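Local coordinates for extracellular solute-binding protein, family 1 (Trichodesmium erythraeum IMS101, PDB 6G7N) that binds ferric iron and probably delivers it to an ABC transporter as the extracellular solute-binding component, at residues A[103-108]-A[220-225]. Numbering follows the deposited sequence.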
ATOM      1  N   ARG A 103       1.398   7.019   0.636  1.00  9.58           N
ATOM      2  CA  ARG A 103       2.823   7.167   0.905  1.00 10.03           C
ATOM      3  C   ARG A 103       3.088   8.663   1.052  1.00  9.92           C
ATOM      4  O   ARG A 103       2.956   9.428   0.099  1.00 11.02           O
ATOM      5  CB  ARG A 103       3.695   6.474  -0.150  1.00 10.41           C
ATOM      6  CG  ARG A 103       5.145   6.279   0.304  1.00 10.83           C
ATOM      7  CD  ARG A 103       5.787   5.046  -0.318  1.00 10.61           C
ATOM      8  NE  ARG A 103       7.075   4.688   0.267  1.00 10.97           N
ATOM      9  CZ  ARG A 103       7.211   4.086   1.457  1.00 10.57           C
ATOM     10  NH1 ARG A 103       6.165   3.775   2.205  1.00 10.55           N
ATOM     11  NH2 ARG A 103       8.431   3.782   1.906  1.00 11.65           N
ATOM     12  N   VAL A 104       3.390   9.059   2.289  1.00  9.62           N
ATOM     13  CA  VAL A 104       3.335  10.442   2.725  1.00 10.40           C
ATOM     14  C   VAL A 104       4.681  10.924   3.210  1.00  9.66           C
ATOM     15  O   VAL A 104       5.598  10.136   3.450  1.00 10.42           O
ATOM     16  CB  VAL A 104       2.264  10.624   3.812  1.00 11.85           C
ATOM     17  CG1 VAL A 104       0.900  10.223   3.254  1.00 13.25           C
ATOM     18  CG2 VAL A 104       2.622   9.832   5.070  1.00 13.58           C
ATOM     19  N   ILE A 105       4.758  12.257   3.402  1.00 10.60           N
ATOM     20  CA  ILE A 105       5.942  12.860   4.026  1.00 10.70           C
ATOM     21  C   ILE A 105       5.704  12.899   5.530  1.00 11.23           C
ATOM     22  O   ILE A 105       4.751  13.528   6.024  1.00 13.81           O
ATOM     23  CB  ILE A 105       6.231  14.258   3.487  1.00 12.27           C
ATOM     24  CG1 ILE A 105       6.569  14.215   1.993  1.00 12.50           C
ATOM     25  CG2 ILE A 105       7.406  14.884   4.247  1.00 14.22           C
ATOM     26  CD1 ILE A 105       6.549  15.565   1.306  1.00 13.94           C
ATOM     27  N   MET A 106       6.561  12.198   6.264  1.00 11.27           N
ATOM     28  CA  MET A 106       6.599  12.247   7.733  1.00 12.03           C
ATOM     29  C   MET A 106       7.596  13.333   8.109  1.00 12.95           C
ATOM     30  O   MET A 106       8.715  13.361   7.559  1.00 15.26           O
ATOM     31  CB  MET A 106       7.063  10.907   8.290  1.00 13.21           C
ATOM     32  CG  MET A 106       6.194   9.721   7.877  1.00 13.66           C
ATOM     33  SD  MET A 106       4.541   9.820   8.621  1.00 16.09           S
ATOM     34  CE  MET A 106       3.806   8.294   7.971  1.00 12.97           C
ATOM     35  N   TYR A 107       7.208  14.256   9.004  1.00 12.82           N
ATOM     36  CA  TYR A 107       8.078  15.391   9.308  1.00 13.20           C
ATOM     37  C   TYR A 107       8.222  15.601  10.803  1.00 13.45           C
ATOM     38  O   TYR A 107       7.310  15.359  11.590  1.00 14.07           O
ATOM     39  CB  TYR A 107       7.604  16.683   8.644  1.00 13.90           C
ATOM     40  CG  TYR A 107       6.233  17.168   9.047  1.00 14.70           C
ATOM     41  CD1 TYR A 107       5.080  16.715   8.419  1.00 15.37           C
ATOM     42  CD2 TYR A 107       6.083  18.120  10.077  1.00 16.87           C
ATOM     43  CE1 TYR A 107       3.824  17.158   8.796  1.00 16.46           C
ATOM     44  CE2 TYR A 107       4.815  18.549  10.458  1.00 18.61           C
ATOM     45  CZ  TYR A 107       3.684  18.076   9.814  1.00 18.99           C
ATOM     46  OH  TYR A 107       2.433  18.504  10.185  1.00 23.93           O
ATOM     47  N   ASN A 108       9.416  16.024  11.206  1.00 13.85           N
ATOM     48  CA  ASN A 108       9.675  16.357  12.612  1.00 14.41           C
ATOM     49  C   ASN A 108       8.971  17.686  12.912  1.00 14.99           C
ATOM     50  O   ASN A 108       9.300  18.715  12.325  1.00 16.30           O
ATOM     51  CB  ASN A 108      11.164  16.454  12.850  1.00 15.52           C
ATOM     52  CG  ASN A 108      11.486  16.765  14.288  1.00 16.39           C
ATOM     53  OD1 ASN A 108      11.321  17.890  14.735  1.00 18.30           O
ATOM     54  ND2 ASN A 108      11.914  15.753  15.020  1.00 17.98           N
ATOM     55  N   PHE A 220       2.156  14.637   6.243  1.00 11.70           N
ATOM     56  CA  PHE A 220       1.813  15.604   5.208  1.00 11.74           C
ATOM     57  C   PHE A 220       1.464  14.844   3.921  1.00 10.71           C
ATOM     58  O   PHE A 220       2.265  14.051   3.430  1.00 11.36           O
ATOM     59  CB  PHE A 220       2.985  16.560   4.970  1.00 12.15           C
ATOM     60  CG  PHE A 220       2.703  17.678   4.013  1.00 12.27           C
ATOM     61  CD1 PHE A 220       2.133  18.865   4.448  1.00 14.12           C
ATOM     62  CD2 PHE A 220       2.956  17.522   2.662  1.00 13.36           C
ATOM     63  CE1 PHE A 220       1.890  19.900   3.568  1.00 15.45           C
ATOM     64  CE2 PHE A 220       2.694  18.551   1.776  1.00 14.07           C
ATOM     65  CZ  PHE A 220       2.157  19.731   2.227  1.00 15.25           C
ATOM     66  N   PHE A 221       0.286  15.138   3.373  1.00 11.23           N
ATOM     67  CA  PHE A 221      -0.205  14.509   2.142  1.00 11.06           C
ATOM     68  C   PHE A 221       0.258  15.357   0.958  1.00 11.07           C
ATOM     69  O   PHE A 221      -0.227  16.467   0.783  1.00 13.19           O
ATOM     70  CB  PHE A 221      -1.738  14.432   2.185  1.00 12.33           C
ATOM     71  CG  PHE A 221      -2.258  13.612   3.343  1.00 12.67           C
ATOM     72  CD1 PHE A 221      -2.106  12.243   3.374  1.00 13.93           C
ATOM     73  CD2 PHE A 221      -2.891  14.213   4.414  1.00 14.21           C
ATOM     74  CE1 PHE A 221      -2.559  11.454   4.411  1.00 14.25           C
ATOM     75  CE2 PHE A 221      -3.349  13.439   5.480  1.00 15.36           C
ATOM     76  CZ  PHE A 221      -3.189  12.060   5.478  1.00 15.36           C
ATOM     77  N   PRO A 222       1.201  14.862   0.114  1.00 10.69           N
ATOM     78  CA  PRO A 222       1.779  15.751  -0.860  1.00 10.51           C
ATOM     79  C   PRO A 222       0.909  15.959  -2.101  1.00 10.01           C
ATOM     80  O   PRO A 222      -0.028  15.198  -2.390  1.00 11.25           O
ATOM     81  CB  PRO A 222       3.098  15.046  -1.238  1.00 11.90           C
ATOM     82  CG  PRO A 222       3.370  14.102  -0.113  1.00 11.75           C
ATOM     83  CD  PRO A 222       1.997  13.636   0.250  1.00 10.92           C
ATOM     84  N   ASN A 223       1.260  17.017  -2.831  1.00  9.78           N
ATOM     85  CA  ASN A 223       0.703  17.326  -4.151  1.00 10.31           C
ATOM     86  C   ASN A 223      -0.801  17.670  -4.103  1.00 10.96           C
ATOM     87  O   ASN A 223      -1.514  17.529  -5.103  1.00 11.23           O
ATOM     88  CB  ASN A 223       0.994  16.247  -5.220  1.00 10.42           C
ATOM     89  CG  ASN A 223       2.485  16.054  -5.500  1.00 10.65           C
ATOM     90  OD1 ASN A 223       3.265  15.771  -4.600  1.00 10.47           O
ATOM     91  ND2 ASN A 223       2.897  16.217  -6.778  1.00 11.32           N
ATOM     92  N   GLN A 224      -1.242  18.260  -2.989  1.00 11.69           N
ATOM     93  CA  GLN A 224      -2.644  18.646  -2.845  1.00 13.41           C
ATOM     94  C   GLN A 224      -3.106  19.729  -3.779  1.00 13.66           C
ATOM     95  O   GLN A 224      -4.296  19.797  -4.070  1.00 16.16           O
ATOM     96  CB  GLN A 224      -2.925  19.072  -1.402  1.00 14.29           C
ATOM     97  CG  GLN A 224      -2.786  17.914  -0.429  1.00 15.60           C
ATOM     98  CD  GLN A 224      -3.793  16.831  -0.714  1.00 14.26           C
ATOM     99  OE1 GLN A 224      -5.020  17.037  -0.518  1.00 16.56           O
ATOM    100  NE2 GLN A 224      -3.332  15.680  -1.235  1.00 15.87           N
ATOM    101  N   ASN A 225      -2.197  20.599  -4.197  1.00 13.99           N
ATOM    102  CA  ASN A 225      -2.534  21.672  -5.104  1.00 14.80           C
ATOM    103  C   ASN A 225      -2.352  21.287  -6.553  1.00 15.07           C
ATOM    104  O   ASN A 225      -2.569  22.105  -7.436  1.00 17.55           O
ATOM    105  CB  ASN A 225      -1.761  22.954  -4.753  1.00 17.40           C
ATOM    106  CG  ASN A 225      -2.161  23.498  -3.401  1.00 21.64           C
ATOM    107  OD1 ASN A 225      -3.324  23.448  -3.035  1.00 26.56           O
ATOM    108  ND2 ASN A 225      -1.206  23.982  -2.650  1.00 28.87           N
TER
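I105 and F220 form an antiparallel hydrogen-bonded pair, and two backbone bonds join them, which illustrates how the last residue of a short strand is tied to a long one. F220 N donates to I105 O over 2.8 Å, and I105 N returns a longer bond to F220 O at 3.1 Å, each with an N-H...O angle of 155°.

The apolar contacts lie around this pair, on both faces of the sheet. I105 and F220 point to one face, with I105 CB 4.2 Å from F220 CB. P222 joins them there: P222 CG sits 3.8 Å from I105 CD1 and touches I105 CG1 as well, the two side chains crossing at a slant. Y107, on that same face, crosses the F220 side chain at about a right angle and sets Y107 CE1 4.0 Å from F220 CB; F220 N lies at the edge of the tyrosine ring, near its plane. With CG anti to its backbone N (chi1 -175°), the phenylalanine carries its ring away from the strand, leaving CB to meet Y107.

The protein belongs to the periplasmic-binding-protein fold family, and in its sheet strand 96-108 lies here between 191-195 and 217-220; the chain leaves the sheet at F220 for the loop leading to 231-239. On the other face, V104 and F221 lie side by side and point the same way, V104 CG1 reaching F221 CD1 at 3.6 Å. V104 CB also rests against F220 O, 3.4 Å away. The F221 ring is also stacked with F289.

Among polar groups, R103 points away from the loop and forms a salt bridge with D177, its side chain about 7 Å from the bound ferric ion.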